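Local coordinates for protein mialostatin (Ixodes ricinus, PDB 6ZTK) that inhibits cysteine cathepsins of the tick midgut and of the host, restraining the proteolysis of blood proteins during digestion, at residues Q73-A76 / G77-K81. Sequence-based numbering, arbitrary orientation.
Sequences QIVA and GVNYK. With TRT (fragment of triton X-100), chain C.
Asn79 reaches back across the hairpin turn and donates from its side-chain amide to two backbone carbonyls, showing how a single amide nitrogen can span a turn and link Val75 to the end of the strand at Gln73. Its CG lies beside its own backbone N (chi1 -58°), which carries the amide toward Gln73 and Val75. Asn79 ND2 gives one hydrogen bond to Val75 O at 3.2 Å, within the plane of the amide and fairly straight (159° at the hydrogen). The other bond, from Asn79 ND2 to Gln73 O, also 3.2 Å, comes from above that carbonyl's plane, off the lone pairs. Gln73 O thus takes two donors, since Asn79 N approaches it at 2.8 Å, while Gln73 N returns a bond to Asn79 O. This hairpin joins strands 60-74 and 78-92 of the cystatin fold, and residues 73-77 read Gln-Ile-Val-Ala-Gly, the QxVxG motif of the first binding loop, which in relatives enters the protease active-site cleft. Nearer the bend, Val75 N bonds to Gly77 O at 2.9 Å, and Ile74 CA makes a CA-H...O contact of 3.4 Å with the same Gly77 O. On the face bearing Gln73 and Asn79, the Triton fragment packs its branched alkyl end: the Gln73 chain runs extended beyond CG, and methyl C3 lies against the flat face of its amide, 3.5 to 3.7 Å from Gln73 CD, OE1 and NE2, with Val75 CG2 lying near C5. Trp33, another residue of this pocket, touches both Gln73 and Asn79.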
ATOM      1  N   GLN A  73     -10.027   9.452  -8.347  1.00 15.11           N
ATOM      2  CA  GLN A  73     -10.448  10.041  -9.639  1.00 16.01           C
ATOM      3  C   GLN A  73     -11.041   8.939 -10.489  1.00 14.67           C
ATOM      4  O   GLN A  73     -10.510   7.822 -10.465  1.00 14.20           O
ATOM      5  CB  GLN A  73      -9.309  10.612 -10.512  1.00 19.72           C
ATOM      6  CG  GLN A  73      -8.971  12.029 -10.286  1.00 28.78           C
ATOM      7  CD  GLN A  73      -8.014  12.480 -11.366  1.00 23.35           C
ATOM      8  OE1 GLN A  73      -6.841  12.635 -11.059  1.00 26.39           O
ATOM      9  NE2 GLN A  73      -8.495  12.497 -12.615  1.00 23.42           N
ATOM     10  N   ILE A  74     -12.096   9.265 -11.216  1.00 14.89           N
ATOM     11  CA  ILE A  74     -12.754   8.319 -12.152  1.00 13.60           C
ATOM     12  C   ILE A  74     -12.235   8.598 -13.550  1.00 14.11           C
ATOM     13  O   ILE A  74     -12.576   9.636 -14.128  1.00 15.69           O
ATOM     14  CB  ILE A  74     -14.265   8.403 -12.048  1.00 13.20           C
ATOM     15  CG1 ILE A  74     -14.743   8.059 -10.639  1.00 15.43           C
ATOM     16  CG2 ILE A  74     -14.924   7.574 -13.119  1.00 14.32           C
ATOM     17  CD1 ILE A  74     -16.199   8.475 -10.393  1.00 16.68           C
ATOM     18  N   VAL A  75     -11.450   7.678 -14.058  1.00 13.48           N
ATOM     19  CA  VAL A  75     -10.947   7.664 -15.457  1.00 13.56           C
ATOM     20  C   VAL A  75     -10.895   6.203 -15.848  1.00 14.15           C
ATOM     21  O   VAL A  75     -10.061   5.434 -15.326  1.00 16.17           O
ATOM     22  CB  VAL A  75      -9.561   8.286 -15.606  1.00 14.71           C
ATOM     23  CG1 VAL A  75      -9.147   8.202 -17.078  1.00 16.41           C
ATOM     24  CG2 VAL A  75      -9.477   9.707 -15.134  1.00 15.59           C
ATOM     25  N   ALA A  76     -11.790   5.879 -16.778  0.50 16.15           N
ATOM     26  CA  ALA A  76     -12.043   4.520 -17.309  0.50 17.59           C
ATOM     27  C   ALA A  76     -12.517   3.647 -16.155  0.50 17.86           C
ATOM     28  O   ALA A  76     -13.666   3.200 -16.208  0.50 18.64           O
ATOM     29  CB  ALA A  76     -10.828   3.971 -18.010  0.50 19.41           C
ATOM     30  N   GLY A  77     -11.671   3.489 -15.146  0.50 17.70           N
ATOM     31  CA  GLY A  77     -12.062   2.852 -13.883  0.50 15.88           C
ATOM     32  C   GLY A  77     -12.049   3.844 -12.734  0.50 15.76           C
ATOM     33  O   GLY A  77     -12.155   5.075 -12.960  0.50 17.73           O
ATOM     34  N   VAL A  78     -12.004   3.330 -11.504  1.00 13.20           N
ATOM     35  CA  VAL A  78     -11.872   4.145 -10.305  1.00 13.89           C
ATOM     36  C   VAL A  78     -10.464   4.045  -9.771  1.00 13.86           C
ATOM     37  O   VAL A  78      -9.977   2.947  -9.558  1.00 13.99           O
ATOM     38  CB  VAL A  78     -12.896   3.686  -9.245  1.00 15.68           C
ATOM     39  CG1 VAL A  78     -12.865   4.654  -8.092  1.00 19.20           C
ATOM     40  CG2 VAL A  78     -14.287   3.582  -9.853  1.00 16.89           C
ATOM     41  N   ASN A  79      -9.796   5.179  -9.677  1.00 12.31           N
ATOM     42  CA  ASN A  79      -8.362   5.250  -9.372  1.00 12.56           C
ATOM     43  C   ASN A  79      -8.166   5.832  -7.975  1.00 14.88           C
ATOM     44  O   ASN A  79      -8.853   6.811  -7.607  1.00 14.80           O
ATOM     45  CB  ASN A  79      -7.642   6.119 -10.395  1.00 14.10           C
ATOM     46  CG  ASN A  79      -7.848   5.574 -11.788  1.00 16.15           C
ATOM     47  OD1 ASN A  79      -7.197   4.593 -12.153  1.00 17.63           O
ATOM     48  ND2 ASN A  79      -8.787   6.131 -12.527  1.00 15.03           N
ATOM     49  N   TYR A  80      -7.219   5.258  -7.256  1.00 13.87           N
ATOM     50  CA  TYR A  80      -6.925   5.622  -5.856  1.00 14.66           C
ATOM     51  C   TYR A  80      -5.468   6.024  -5.764  1.00 15.06           C
ATOM     52  O   TYR A  80      -4.571   5.267  -6.186  1.00 18.63           O
ATOM     53  CB  TYR A  80      -7.192   4.442  -4.916  1.00 15.14           C
ATOM     54  CG  TYR A  80      -8.608   3.999  -4.892  1.00 15.53           C
ATOM     55  CD1 TYR A  80      -9.050   3.081  -5.842  1.00 17.83           C
ATOM     56  CD2 TYR A  80      -9.553   4.491  -4.017  1.00 17.05           C
ATOM     57  CE1 TYR A  80     -10.364   2.676  -5.885  1.00 18.61           C
ATOM     58  CE2 TYR A  80     -10.877   4.108  -4.061  1.00 18.82           C
ATOM     59  CZ  TYR A  80     -11.283   3.160  -4.976  1.00 20.28           C
ATOM     60  OH  TYR A  80     -12.616   2.849  -5.025  1.00 24.36           O
ATOM     61  N   LYS A  81      -5.187   7.208  -5.250  1.00 13.02           N
ATOM     62  CA  LYS A  81      -3.816   7.666  -4.986  1.00 13.87           C
ATOM     63  C   LYS A  81      -3.640   7.640  -3.466  1.00 12.56           C
ATOM     64  O   LYS A  81      -4.346   8.395  -2.762  1.00 14.25           O
ATOM     65  CB  LYS A  81      -3.550   9.059  -5.565  1.00 14.47           C
ATOM     66  CG  LYS A  81      -2.151   9.548  -5.294  1.00 17.03           C
ATOM     67  CD  LYS A  81      -1.905  10.895  -6.000  1.00 21.74           C
ATOM     68  CE  LYS A  81      -0.529  11.413  -5.650  1.00 28.67           C
ATOM     69  NZ  LYS A  81      -0.320  12.790  -6.178  1.00 33.38           N
TER
HETATM   70  O24 TRT C 501      -0.181  -1.376 -20.397  0.50 26.37           O
HETATM   71  C23 TRT C 501      -1.371  -1.855 -19.841  0.50 30.51           C
HETATM   72  C22 TRT C 501      -1.109  -2.109 -18.376  0.50 33.55           C
HETATM   73  O21 TRT C 501      -2.053  -1.404 -17.573  0.50 30.06           O
HETATM   74  C20 TRT C 501      -1.665  -0.079 -17.224  0.50 26.66           C
HETATM   75  C19 TRT C 501      -2.750   0.889 -17.647  0.50 26.39           C
HETATM   76  O18 TRT C 501      -3.986   0.520 -17.049  0.50 24.14           O
HETATM   77  C17 TRT C 501      -5.132   1.082 -17.698  0.50 20.53           C
HETATM   78  C16 TRT C 501      -5.544   2.416 -17.089  0.50 21.48           C
HETATM   79  O15 TRT C 501      -4.388   3.086 -16.569  0.50 19.11           O
HETATM   80  C12 TRT C 501      -4.448   4.442 -16.327  0.50 16.29           C
HETATM   81  C13 TRT C 501      -5.561   5.067 -15.789  0.50 15.63           C
HETATM   82  C14 TRT C 501      -5.549   6.437 -15.560  0.50 16.83           C
HETATM   83  C11 TRT C 501      -3.317   5.186 -16.594  0.50 15.54           C
HETATM   84  C10 TRT C 501      -3.309   6.542 -16.330  0.50 14.90           C
HETATM   85  C9  TRT C 501      -4.420   7.212 -15.841  0.50 15.54           C
HETATM   86  C6  TRT C 501      -4.417   8.742 -15.684  0.50 15.81           C
HETATM   87  C8  TRT C 501      -5.062   9.158 -17.006  0.50 16.90           C
HETATM   88  C7  TRT C 501      -3.026   9.393 -15.657  0.50 15.40           C
HETATM   89  C5  TRT C 501      -5.398   9.288 -14.613  0.50 15.22           C
HETATM   90  C1  TRT C 501      -5.099   9.265 -13.099  0.50 15.08           C
HETATM   91  C2  TRT C 501      -4.142  10.402 -12.765  0.50 16.56           C
HETATM   92  C4  TRT C 501      -4.473   7.949 -12.678  0.50 15.21           C
HETATM   93  C3  TRT C 501      -6.406   9.449 -12.321  0.50 14.40           C